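Local atomic coordinates of probable dipeptidase (PDB entry 3B40), a protein that probably acts as a metal-dependent dipeptidase of peptidase family M19, hydrolysing dipeptides. Residues A[268-272]-A[332-338]; A[48-52]-A[369-373]; A[226-230]-A[406-411]; A[22-26]-A[122-126]; A[69-73]-A[178-182]. The protein carries 11 engineered substitutions. All coordinates share one frame; numbering follows the deposited sequence.

Contact 1. Residues A[268-272]-A[332-338]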
# COMPACT_ATOMS: atom_id res chain seq x y z
N PRO A 268 9.69 -1.82 6.15
CA PRO A 268 10.97 -1.54 6.84
C PRO A 268 11.97 -0.70 6.04
O PRO A 268 12.48 0.31 6.56
CB PRO A 268 11.52 -2.94 7.18
CG PRO A 268 10.57 -3.92 6.69
CD PRO A 268 9.30 -3.24 6.28
N ALA A 269 12.25 -1.07 4.79
CA ALA A 269 13.24 -0.33 3.98
C ALA A 269 12.84 1.09 3.57
O ALA A 269 13.68 1.84 3.05
CB ALA A 269 13.65 -1.13 2.72
N TYR A 270 11.58 1.47 3.78
CA TYR A 270 11.15 2.83 3.48
C TYR A 270 11.27 3.67 4.76
O TYR A 270 11.03 4.90 4.72
CB TYR A 270 9.70 2.93 3.00
CG TYR A 270 9.21 2.13 1.78
CD1 TYR A 270 10.09 1.55 0.86
CD2 TYR A 270 7.82 1.99 1.56
CE1 TYR A 270 9.58 0.80 -0.24
CE2 TYR A 270 7.31 1.26 0.46
CZ TYR A 270 8.19 0.66 -0.41
OH TYR A 270 7.67 -0.03 -1.47
N LEU A 271 11.62 3.01 5.87
CA LEU A 271 11.64 3.64 7.20
C LEU A 271 13.04 3.77 7.78
O LEU A 271 13.31 4.69 8.55
CB LEU A 271 10.76 2.87 8.18
CG LEU A 271 9.26 2.81 7.89
CD1 LEU A 271 8.60 1.73 8.78
CD2 LEU A 271 8.59 4.18 8.05
N ARG A 272 13.91 2.82 7.45
CA ARG A 272 15.31 2.86 7.83
C ARG A 272 16.21 2.70 6.59
O ARG A 272 16.05 1.72 5.86
CB ARG A 272 15.61 1.73 8.80
CG ARG A 272 17.06 1.70 9.26
CD ARG A 272 17.37 0.45 10.06
NE ARG A 272 16.81 0.52 11.40
CZ ARG A 272 16.88 -0.46 12.28
NH1 ARG A 272 17.48 -1.59 11.95
NH2 ARG A 272 16.33 -0.33 13.50
N LYS A 332 15.67 -5.82 10.21
CA LYS A 332 14.40 -5.06 10.03
C LYS A 332 14.25 -3.84 10.94
O LYS A 332 14.46 -3.93 12.16
CB LYS A 332 13.20 -5.95 10.36
CG LYS A 332 12.44 -6.61 9.21
CD LYS A 332 11.32 -7.46 9.83
CE LYS A 332 10.55 -8.30 8.80
NZ LYS A 332 11.25 -8.40 7.49
N ALA A 333 13.82 -2.72 10.33
CA ALA A 333 13.29 -1.56 11.05
C ALA A 333 12.22 -1.99 12.03
O ALA A 333 11.59 -3.03 11.84
CB ALA A 333 12.70 -0.49 10.04
N GLY A 334 11.99 -1.18 13.07
CA GLY A 334 11.05 -1.55 14.12
C GLY A 334 9.94 -0.53 14.33
O GLY A 334 9.73 0.35 13.51
N LEU A 335 9.25 -0.66 15.46
CA LEU A 335 8.19 0.27 15.83
C LEU A 335 8.73 1.67 16.05
O LEU A 335 8.01 2.64 15.83
CB LEU A 335 7.43 -0.22 17.08
CG LEU A 335 6.55 -1.48 16.89
CD1 LEU A 335 6.10 -2.07 18.22
CD2 LEU A 335 5.35 -1.24 15.96
N LYS A 336 9.98 1.80 16.46
CA LYS A 336 10.54 3.14 16.66
C LYS A 336 10.47 3.94 15.36
O LYS A 336 9.98 5.06 15.35
CB LYS A 336 12.00 3.07 17.13
CG LYS A 336 12.69 4.47 17.24
CD LYS A 336 14.18 4.37 17.54
CE LYS A 336 14.84 5.77 17.67
NZ LYS A 336 14.69 6.55 16.37
N GLU A 337 10.96 3.34 14.28
CA GLU A 337 10.99 3.97 12.95
C GLU A 337 9.60 4.22 12.38
O GLU A 337 9.33 5.28 11.82
CB GLU A 337 11.79 3.10 11.99
CG GLU A 337 13.31 3.17 12.25
CD GLU A 337 13.84 2.14 13.24
OE1 GLU A 337 13.05 1.40 13.87
OE2 GLU A 337 15.08 2.07 13.36
N LEU A 338 8.71 3.25 12.53
CA LEU A 338 7.36 3.44 12.09
C LEU A 338 6.74 4.68 12.74
O LEU A 338 6.12 5.49 12.06
CB LEU A 338 6.49 2.20 12.36
CG LEU A 338 5.04 2.40 11.92
CD1 LEU A 338 4.89 2.84 10.45
CD2 LEU A 338 4.19 1.16 12.23
O HOH W 1 14.46 -2.61 14.49
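Arg272 and Glu337 form a salt bridge between two neighbouring parts of the M19 TIM-barrel fold: the turn 268-272, which follows strand 261-265, and the start of helix 335-349. The guanidinium binds side-on, both NE and NH2 reaching the single oxygen Glu337 OE2. Arg272 NH2 is 2.7 Å from Glu337 OE2 and meets it from the syn side, out of the carboxylate plane; NE approaches the same oxygen from farther above that plane, with an N-H...O angle of 137°. Guanidinium and carboxylate planes stand 62° apart, so this is not the flat, two-oxygen form of the pair. It leaves the other oxygen to the helix start: Glu337 OE1 accepts from Gly334 N at 2.9 Å, where Gly334 is the N-cap residue. A bend at chi2 (90°) turns the carboxylate of Glu337 back toward that N-H.

The apolar contacts are separate. Ala333 CB packs against Pro268 CB at 3.9 Å and also touches Arg272 CB, while Leu271 CB meets Glu337 CB. Leu271 CD1 reaches Leu338 CA at 3.9 Å, and Leu338 continues onto Val264 of the barrel strand.

Two further contacts meet the guanidinium. Ala333 CA sits over the centre of one face, and a water that donates to Lys332 O, 2.7 Å away, accepts a weak bond from Arg272 NH2.

Contact 2. Residues A[48-52]-A[369-373]; sequences GQLDL and WKDVS. Engineered in segment 48-52: Gly48 (natural residue Asn).
The carboxamide of Gln49 is the flat group that crosses this contact. Gln49 NE2 donates to Lys370 O at 3.0 Å, and Lys370 O lies tilted 20° from the amide plane of Gln49. Seen from the acceptor, NE2 stands above the carbonyl plane of Lys370, 37° out of it, away from either lone pair. The extended chain beyond CG carries the amide to the Lys370 carbonyl, and Gln49 CG lies 3.5 Å from Lys370 O. Both ends of the amide have further partners: OE1 accepts from Asn361 N and NE2 also donates to Gly364 O, which should fix its rotation.

The other flat group, the carboxylate of Asp371, works within its own segment. Asp371 OD1 takes Ser373 N on its anti side, closing an Asx turn, and Ser373 OG on its syn lone pair at 2.7 Å. Asp371 CB lies 3.5 Å from Gln49 O.

The touching parts, 49-51 and 370-372, run in roughly the same direction, 26° apart, and are joined at the backbone by one bond, Val372 N to Gln49 O at 3.2 Å. Beside it Leu50 CD1 touches Val372 CG2 at 4.0 Å.

The contact bridges the loop leading into helix 52-58 and the loop between strand 354-357 and helix 375-385. Asp51 caps the former helix and pairs with Lys54; Leu50 and Val372 both pack on Ile29 of strand 25-29, and Val372 also lies on Ala55.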
# COMPACT_ATOMS: atom_id res chain seq x y z
N GLY A 48 0.07 -16.62 6.46
CA GLY A 48 0.11 -15.25 5.96
C GLY A 48 0.06 -14.23 7.07
O GLY A 48 0.08 -14.59 8.26
N GLN A 49 -0.01 -12.96 6.70
CA GLN A 49 -0.02 -11.90 7.70
C GLN A 49 -1.44 -11.47 8.05
O GLN A 49 -1.63 -10.65 8.92
CB GLN A 49 0.87 -10.75 7.26
CG GLN A 49 2.33 -11.14 7.33
CD GLN A 49 3.26 -10.09 6.72
OE1 GLN A 49 3.12 -9.72 5.56
NE2 GLN A 49 4.22 -9.63 7.50
N LEU A 50 -2.43 -12.03 7.35
CA LEU A 50 -3.83 -11.76 7.64
C LEU A 50 -4.68 -13.05 7.59
O LEU A 50 -4.68 -13.79 6.59
CB LEU A 50 -4.41 -10.72 6.67
CG LEU A 50 -5.95 -10.56 6.61
CD1 LEU A 50 -6.61 -9.91 7.89
CD2 LEU A 50 -6.44 -9.88 5.33
N ASP A 51 -5.48 -13.24 8.63
CA ASP A 51 -6.60 -14.22 8.62
C ASP A 51 -7.60 -13.81 9.69
O ASP A 51 -7.34 -12.86 10.42
CB ASP A 51 -6.10 -15.65 8.83
CG ASP A 51 -5.13 -15.77 10.00
OD1 ASP A 51 -5.58 -15.59 11.17
OD2 ASP A 51 -3.94 -16.09 9.74
N LEU A 52 -8.73 -14.51 9.79
CA LEU A 52 -9.75 -14.08 10.75
C LEU A 52 -9.34 -14.29 12.21
O LEU A 52 -9.74 -13.55 13.09
CB LEU A 52 -11.12 -14.70 10.43
CG LEU A 52 -11.77 -14.36 9.08
CD1 LEU A 52 -13.03 -15.22 8.88
CD2 LEU A 52 -12.11 -12.89 8.92
N TRP A 369 5.73 -5.67 14.93
CA TRP A 369 4.43 -5.69 14.21
C TRP A 369 4.54 -6.55 12.97
O TRP A 369 4.78 -6.04 11.89
CB TRP A 369 3.97 -4.27 13.84
CG TRP A 369 2.59 -4.15 13.19
CD1 TRP A 369 1.50 -4.94 13.43
CD2 TRP A 369 2.17 -3.17 12.22
NE1 TRP A 369 0.43 -4.52 12.66
CE2 TRP A 369 0.81 -3.43 11.93
CE3 TRP A 369 2.81 -2.08 11.58
CZ2 TRP A 369 0.08 -2.64 11.02
CZ3 TRP A 369 2.08 -1.31 10.70
CH2 TRP A 369 0.72 -1.59 10.42
N LYS A 370 4.32 -7.85 13.14
CA LYS A 370 4.66 -8.79 12.11
C LYS A 370 3.44 -9.36 11.42
O LYS A 370 3.55 -10.01 10.38
CB LYS A 370 5.55 -9.90 12.68
CG LYS A 370 4.82 -10.93 13.55
CD LYS A 370 5.82 -11.95 14.07
CE LYS A 370 5.32 -12.59 15.35
NZ LYS A 370 4.35 -13.70 15.06
N ASP A 371 2.28 -9.14 12.04
CA ASP A 371 1.01 -9.50 11.42
C ASP A 371 -0.15 -8.74 12.10
O ASP A 371 0.07 -7.96 13.04
CB ASP A 371 0.84 -11.05 11.38
CG ASP A 371 0.71 -11.67 12.78
OD1 ASP A 371 0.03 -11.08 13.65
OD2 ASP A 371 1.31 -12.74 12.99
N VAL A 372 -1.37 -8.95 11.62
CA VAL A 372 -2.51 -8.11 12.05
C VAL A 372 -2.86 -8.32 13.51
O VAL A 372 -3.59 -7.51 14.08
CB VAL A 372 -3.80 -8.29 11.18
CG1 VAL A 372 -3.54 -7.78 9.76
CG2 VAL A 372 -4.27 -9.75 11.19
N SER A 373 -2.35 -9.41 14.10
CA SER A 373 -2.68 -9.73 15.49
C SER A 373 -1.89 -8.81 16.43
O SER A 373 -2.21 -8.72 17.63
CB SER A 373 -2.39 -11.21 15.80
OG SER A 373 -1.02 -11.41 16.08

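Contact 3. Residues A[226-230]-A[406-411]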
# COMPACT_ATOMS: atom_id res chain seq x y z
N SER A 226 -8.25 16.75 -9.05
CA SER A 226 -9.29 16.15 -8.19
C SER A 226 -10.18 17.18 -7.45
O SER A 226 -9.68 18.10 -6.84
CB SER A 226 -8.67 15.20 -7.17
OG SER A 226 -9.69 14.58 -6.39
N ARG A 227 -11.50 17.01 -7.50
CA ARG A 227 -12.38 17.85 -6.67
C ARG A 227 -12.65 17.25 -5.28
O ARG A 227 -13.41 17.83 -4.48
CB ARG A 227 -13.68 18.15 -7.40
CG ARG A 227 -14.57 16.95 -7.60
CD ARG A 227 -15.92 17.35 -8.24
NE ARG A 227 -16.83 16.20 -8.32
CZ ARG A 227 -17.07 15.51 -9.45
NH1 ARG A 227 -16.48 15.88 -10.58
NH2 ARG A 227 -17.92 14.48 -9.44
N ALA A 228 -12.02 16.12 -4.98
CA ALA A 228 -12.32 15.33 -3.78
C ALA A 228 -11.04 14.95 -3.06
O ALA A 228 -9.98 14.93 -3.71
CB ALA A 228 -13.11 14.07 -4.16
N PRO A 229 -11.11 14.68 -1.72
CA PRO A 229 -9.93 14.19 -0.98
C PRO A 229 -9.20 13.05 -1.67
O PRO A 229 -9.83 12.17 -2.28
CB PRO A 229 -10.52 13.76 0.38
CG PRO A 229 -11.72 14.78 0.55
CD PRO A 229 -12.28 14.89 -0.83
N ILE A 230 -7.87 13.11 -1.61
CA ILE A 230 -7.04 12.03 -2.12
C ILE A 230 -6.27 11.41 -0.97
O ILE A 230 -6.13 12.03 0.11
CB ILE A 230 -6.11 12.50 -3.30
CG1 ILE A 230 -5.05 13.51 -2.86
CG2 ILE A 230 -7.00 13.12 -4.50
CD1 ILE A 230 -3.96 13.78 -3.95
N GLU A 406 -16.27 12.23 2.58
CA GLU A 406 -16.22 13.45 1.75
C GLU A 406 -16.11 13.15 0.25
O GLU A 406 -16.81 13.75 -0.58
CB GLU A 406 -15.09 14.39 2.22
CG GLU A 406 -15.45 15.14 3.48
CD GLU A 406 -16.76 15.94 3.33
OE1 GLU A 406 -16.86 16.73 2.34
OE2 GLU A 406 -17.68 15.76 4.19
N VAL A 407 -15.24 12.21 -0.10
CA VAL A 407 -15.19 11.64 -1.45
C VAL A 407 -16.56 11.18 -2.00
O VAL A 407 -16.95 11.53 -3.13
CB VAL A 407 -14.20 10.44 -1.50
CG1 VAL A 407 -14.35 9.71 -2.84
CG2 VAL A 407 -12.82 10.91 -1.29
N GLN A 408 -17.27 10.35 -1.25
CA GLN A 408 -18.61 9.92 -1.69
C GLN A 408 -19.62 11.09 -1.83
O GLN A 408 -20.48 11.06 -2.70
CB GLN A 408 -19.16 8.82 -0.78
CG GLN A 408 -18.30 7.54 -0.86
CD GLN A 408 -18.95 6.37 -0.18
OE1 GLN A 408 -19.51 6.50 0.92
NE2 GLN A 408 -18.91 5.21 -0.85
N LYS A 409 -19.48 12.12 -1.00
CA LYS A 409 -20.33 13.33 -1.10
C LYS A 409 -20.12 14.09 -2.41
O LYS A 409 -21.06 14.67 -2.95
CB LYS A 409 -20.09 14.28 0.07
CG LYS A 409 -21.04 14.05 1.21
CD LYS A 409 -21.32 15.36 1.94
CE LYS A 409 -20.35 15.60 3.10
NZ LYS A 409 -20.63 14.67 4.25
N ARG A 410 -18.89 14.06 -2.92
CA ARG A 410 -18.54 14.72 -4.18
C ARG A 410 -18.88 13.89 -5.45
O ARG A 410 -18.61 14.33 -6.56
CB ARG A 410 -17.05 15.06 -4.20
CG ARG A 410 -16.53 15.65 -2.90
CD ARG A 410 -16.28 17.10 -2.94
NE ARG A 410 -16.22 17.62 -1.58
CZ ARG A 410 -15.13 17.95 -0.89
NH1 ARG A 410 -13.90 17.85 -1.39
NH2 ARG A 410 -15.30 18.41 0.35
N ALA A 411 -19.46 12.70 -5.29
CA ALA A 411 -19.89 11.88 -6.45
C ALA A 411 -20.85 12.63 -7.37
O ALA A 411 -21.62 13.48 -6.89
CB ALA A 411 -20.53 10.60 -5.99
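Reciprocal arginine-to-carbonyl bonds, three in all, join the end of helix 389-409 to the loop that leads into strand 230-235 of the TIM-barrel fold. Arg227 holds Arg410 O side-on through two nitrogens: NE at 3.1 Å and NH2 at 3.0 Å from Arg410 O, which lies in the guanidinium plane. In return Arg410 NH1 donates to Arg227 O at 3.1 Å, in the carbonyl plane and on a lone pair. A bend at chi2 (-105°) folds the Arg410 chain over Ala228, whose CB lies 4.0 Å from Arg410 CG. The Arg410 guanidinium is also held by Glu406 of the last helical turn, through a salt bridge from Arg410 NH2 to Glu406 OE1.

The apolar side is made by Pro229. Its CG touches Glu406 CB at 3.8 Å, and its CB meets Val407 CG2 at 4.0 Å, the two side chains lying antiparallel alongside one another. Pro229 CD also lies against Arg410 NH1.

The charge of Arg227 is shared with helix 193-205, where Asp204 and Glu200 form salt bridges to it. Val407 rests on Ile208 of strand 208-210, so the last turn of helix 389-409 covers the ends of two adjacent barrel strands.

Contact 4. Residues A[22-26]-A[122-126]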
# COMPACT_ATOMS: atom_id res chain seq x y z
N ILE A 22 -12.08 1.04 20.17
CA ILE A 22 -11.87 1.86 18.94
C ILE A 22 -11.85 0.98 17.72
O ILE A 22 -11.62 -0.23 17.84
CB ILE A 22 -10.59 2.76 18.99
CG1 ILE A 22 -9.29 1.92 18.93
CG2 ILE A 22 -10.64 3.69 20.19
CD1 ILE A 22 -7.98 2.78 18.64
N LEU A 23 -12.15 1.58 16.57
CA LEU A 23 -12.02 0.95 15.26
C LEU A 23 -10.58 1.07 14.82
O LEU A 23 -9.93 2.10 15.07
CB LEU A 23 -12.85 1.66 14.19
CG LEU A 23 -14.34 1.85 14.39
CD1 LEU A 23 -14.98 2.47 13.14
CD2 LEU A 23 -14.98 0.50 14.73
N SER A 24 -10.12 0.05 14.10
CA SER A 24 -8.78 0.04 13.56
C SER A 24 -8.90 -0.38 12.08
O SER A 24 -9.73 -1.20 11.73
CB SER A 24 -7.90 -0.91 14.35
OG SER A 24 -8.57 -2.12 14.57
N PHE A 25 -8.09 0.22 11.23
CA PHE A 25 -8.22 0.04 9.80
C PHE A 25 -6.84 0.10 9.21
O PHE A 25 -6.06 0.99 9.54
CB PHE A 25 -9.11 1.12 9.18
CG PHE A 25 -9.16 1.08 7.67
CD1 PHE A 25 -9.73 0.01 7.00
CD2 PHE A 25 -8.58 2.11 6.92
CE1 PHE A 25 -9.77 -0.03 5.59
CE2 PHE A 25 -8.63 2.08 5.51
CZ PHE A 25 -9.22 1.01 4.86
N ASP A 26 -6.53 -0.87 8.35
CA ASP A 26 -5.22 -0.96 7.69
C ASP A 26 -5.46 -0.79 6.19
O ASP A 26 -6.10 -1.63 5.56
CB ASP A 26 -4.60 -2.32 8.01
CG ASP A 26 -3.22 -2.53 7.37
OD1 ASP A 26 -2.87 -1.87 6.37
OD2 ASP A 26 -2.48 -3.41 7.86
N PHE A 122 -18.82 0.40 7.08
CA PHE A 122 -17.64 -0.00 7.87
C PHE A 122 -17.97 0.02 9.36
O PHE A 122 -17.71 -0.96 10.07
CB PHE A 122 -16.42 0.90 7.55
CG PHE A 122 -15.12 0.38 8.12
CD1 PHE A 122 -14.24 -0.35 7.31
CD2 PHE A 122 -14.79 0.59 9.46
CE1 PHE A 122 -13.04 -0.84 7.83
CE2 PHE A 122 -13.60 0.08 9.98
CZ PHE A 122 -12.72 -0.62 9.15
N ARG A 123 -18.57 1.12 9.83
CA ARG A 123 -18.92 1.28 11.25
C ARG A 123 -19.96 0.24 11.71
O ARG A 123 -19.82 -0.35 12.77
CB ARG A 123 -19.40 2.70 11.57
CG ARG A 123 -18.28 3.75 11.50
CD ARG A 123 -18.68 5.09 12.08
NE ARG A 123 -18.37 6.13 11.11
CZ ARG A 123 -17.26 6.88 11.09
NH1 ARG A 123 -16.33 6.77 12.04
NH2 ARG A 123 -17.12 7.78 10.11
N ARG A 124 -20.97 0.03 10.88
CA ARG A 124 -21.98 -1.01 11.09
C ARG A 124 -21.38 -2.41 11.19
O ARG A 124 -21.64 -3.13 12.17
CB ARG A 124 -23.03 -0.97 9.97
CG ARG A 124 -24.15 -1.97 10.14
CD ARG A 124 -25.13 -1.89 8.98
NE ARG A 124 -24.47 -1.97 7.66
CZ ARG A 124 -24.08 -3.11 7.08
NH1 ARG A 124 -24.28 -4.27 7.68
NH2 ARG A 124 -23.50 -3.08 5.89
N LEU A 125 -20.60 -2.82 10.19
CA LEU A 125 -19.97 -4.15 10.19
C LEU A 125 -19.13 -4.33 11.43
O LEU A 125 -19.17 -5.39 12.07
CB LEU A 125 -19.12 -4.40 8.92
CG LEU A 125 -19.80 -4.57 7.56
CD1 LEU A 125 -18.78 -4.37 6.40
CD2 LEU A 125 -20.49 -5.93 7.47
N ALA A 126 -18.37 -3.30 11.78
CA ALA A 126 -17.56 -3.31 12.99
C ALA A 126 -18.39 -3.57 14.26
O ALA A 126 -17.95 -4.33 15.13
CB ALA A 126 -16.81 -2.01 13.13
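Leu23 and Ala126 are the closest pair along the backbones, yet their CA atoms stay 7.3 Å apart, and no hydrogen bond crosses between the run into strand 25-29 and helix 119-127; the gap is bridged mainly by side chains.

With CG anti to the backbone N (chi1 -169°), the Phe122 ring extends from the helix toward the strand and slots between Leu23 and Phe25. Phe122 CE1 reaches Phe25 CD1 at 3.5 Å. The ring centroids are 5.4 Å apart and the planes are at 90°, with an oblique approach. The edge of Phe122 meets Ser24 O: the oxygen lies in the ring plane, 4.0 Å from Phe122 CZ.

Leu23 divides its two methyl groups between three residues of the helix. Leu23 CD1 rests near the rim of the Phe122 ring, 4.1 Å from Phe122 CD2, and on the aliphatic part of Arg123, with Arg123 CG at 3.9 Å. Leu23 CD2 presses on Ala126 CB at 3.5 Å, a close approach for two methyl carbons. Since Phe122 and Ala126 are one helical turn apart, Leu23 straddles successive turns on one side of the helix.

Around this patch, Phe25 and Phe122 both reach Val134 of the barrel strand 131-138, and Leu23 and Arg123 both touch Leu401 of helix 389-409. With no polar bond across it, the contact depends on shape and on burial of hydrocarbon; the ring-edge approach to Ser24 O places the slightly positive C-H rim of Phe122 near a carbonyl oxygen, probably a weakly favourable electrostatic contact.

Contact 5. Residues A[69-73]-A[178-182]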
# COMPACT_ATOMS: atom_id res chain seq x y z
N GLY A 69 -3.65 -6.56 -10.34
CA GLY A 69 -2.91 -7.35 -11.31
C GLY A 69 -1.73 -6.53 -11.81
O GLY A 69 -1.75 -5.29 -11.72
N TRP A 70 -0.70 -7.20 -12.32
CA TRP A 70 0.45 -6.54 -12.94
C TRP A 70 1.18 -7.50 -13.88
O TRP A 70 0.77 -8.67 -13.96
CB TRP A 70 1.37 -5.99 -11.83
CG TRP A 70 2.31 -6.98 -11.28
CD1 TRP A 70 2.03 -8.26 -10.89
CD2 TRP A 70 3.69 -6.76 -11.02
NE1 TRP A 70 3.17 -8.86 -10.40
CE2 TRP A 70 4.21 -7.96 -10.48
CE3 TRP A 70 4.55 -5.66 -11.19
CZ2 TRP A 70 5.56 -8.10 -10.12
CZ3 TRP A 70 5.90 -5.80 -10.83
CH2 TRP A 70 6.38 -7.00 -10.28
N PRO A 71 2.23 -7.03 -14.61
CA PRO A 71 2.94 -7.88 -15.58
C PRO A 71 3.94 -8.82 -14.89
O PRO A 71 5.16 -8.68 -15.06
CB PRO A 71 3.67 -6.87 -16.49
CG PRO A 71 3.24 -5.47 -16.01
CD PRO A 71 2.79 -5.67 -14.58
N GLU A 72 3.39 -9.74 -14.10
CA GLU A 72 4.12 -10.78 -13.38
C GLU A 72 5.18 -11.48 -14.24
O GLU A 72 4.87 -12.00 -15.32
CB GLU A 72 3.12 -11.82 -12.82
CG GLU A 72 3.75 -12.88 -11.92
CD GLU A 72 4.49 -12.29 -10.73
OE1 GLU A 72 3.81 -11.68 -9.87
OE2 GLU A 72 5.74 -12.42 -10.64
N MET A 73 6.42 -11.46 -13.76
CA MET A 73 7.53 -12.13 -14.46
C MET A 73 7.94 -13.46 -13.82
O MET A 73 8.60 -14.27 -14.46
CB MET A 73 8.76 -11.19 -14.57
CG MET A 73 9.50 -10.88 -13.26
SD MET A 73 8.66 -9.73 -12.12
CE MET A 73 8.68 -8.24 -13.12
N LEU A 178 10.42 0.29 -14.06
CA LEU A 178 11.25 -0.91 -14.14
C LEU A 178 11.98 -1.09 -15.46
O LEU A 178 11.33 -1.21 -16.52
CB LEU A 178 10.43 -2.17 -13.95
CG LEU A 178 9.91 -2.56 -12.58
CD1 LEU A 178 9.50 -4.04 -12.69
CD2 LEU A 178 11.00 -2.33 -11.52
N PRO A 179 13.31 -1.21 -15.40
CA PRO A 179 14.10 -1.42 -16.61
C PRO A 179 13.81 -2.77 -17.27
O PRO A 179 13.93 -2.90 -18.48
CB PRO A 179 15.54 -1.34 -16.12
CG PRO A 179 15.48 -1.71 -14.69
CD PRO A 179 14.16 -1.18 -14.19
N PHE A 180 13.37 -3.75 -16.49
CA PHE A 180 12.85 -5.02 -17.05
C PHE A 180 11.62 -4.85 -17.98
O PHE A 180 11.40 -5.69 -18.88
CB PHE A 180 12.53 -5.99 -15.91
CG PHE A 180 12.34 -7.41 -16.36
CD1 PHE A 180 13.41 -8.16 -16.85
CD2 PHE A 180 11.09 -8.02 -16.26
CE1 PHE A 180 13.25 -9.51 -17.28
CE2 PHE A 180 10.91 -9.36 -16.68
CZ PHE A 180 11.99 -10.10 -17.18
N PHE A 181 10.82 -3.80 -17.77
CA PHE A 181 9.66 -3.48 -18.64
C PHE A 181 10.03 -2.48 -19.75
O PHE A 181 9.15 -1.95 -20.46
CB PHE A 181 8.53 -2.86 -17.80
CG PHE A 181 7.93 -3.78 -16.76
CD1 PHE A 181 8.15 -5.16 -16.81
CD2 PHE A 181 7.08 -3.26 -15.75
CE1 PHE A 181 7.57 -6.01 -15.83
CE2 PHE A 181 6.51 -4.09 -14.78
CZ PHE A 181 6.75 -5.47 -14.82
N ASN A 182 11.32 -2.17 -19.84
CA ASN A 182 11.89 -1.15 -20.74
C ASN A 182 11.34 0.26 -20.41
O ASN A 182 11.20 1.10 -21.28
CB ASN A 182 11.72 -1.54 -22.23
CG ASN A 182 12.53 -0.65 -23.17
OD1 ASN A 182 13.63 -0.23 -22.83
ND2 ASN A 182 11.96 -0.33 -24.35
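An aromatic cluster on two loops of the TIM-barrel fold holds this contact together: Phe180 and Phe181, on a 3-10 turn, meet Trp70, Pro71 and Met73 of the segment 69-73. Phe181 carries most of it. Phe181 CZ, the para carbon, lies 3.7 Å from Pro71 CG and 3.6 Å from Pro71 O. Trp70 adds a second neighbour, its CZ3 lying 4.1 Å from Phe181 CZ where the two side chains cross at about a right angle.

Met73 lies against both phenylalanines. Bends at chi2 (-74°) and chi3 (-65°) curl its chain back, placing the methyl Met73 CE 3.7 Å from Phe181 CE1 while Met73 CB rests 3.5 Å from Phe180 CE2. From its own turn, Leu178 CD1 covers one face of the Phe181 ring, offset toward the rim, and also reaches Met73 CE at 4.3 Å.

Within 69-73, Pro71 is the centre of an inverse gamma turn, and Trp70 NE1 donates to Glu72 OE1 at 2.9 Å; the acceptor lies close to the indole plane.

The two loops follow barrel strands 62-68 and 160-162. Pro71 packs on Phe87 of helix 87-108 and Trp70 N bonds to Gln94 of the same helix, while Phe180 stacks on Phe316 of helix 313-328.

In the fold
All five contacts lie on or next to the parallel barrel sheet, each tying together parts of the chain distant in sequence. Contact 2 closes the largest loop, from 48-52 to 369-373, and contacts 1 and 5 are nested inside it; contact 4 crosses both contacts 2 and 5. Contact 3 crosses contact 2, encloses contact 1, and comes after contacts 4 and 5 have closed. Contacts 1 and 2, centres about 18 Å apart, touch where Leu335 and Leu338 pack on Trp369, which also reaches Asp26 of contact 4. Contacts 4 and 5, about 35 Å between centres, lie on opposite sides of the chain's centre. Such interleaved closures probably help hold early and late barrel elements in one domain.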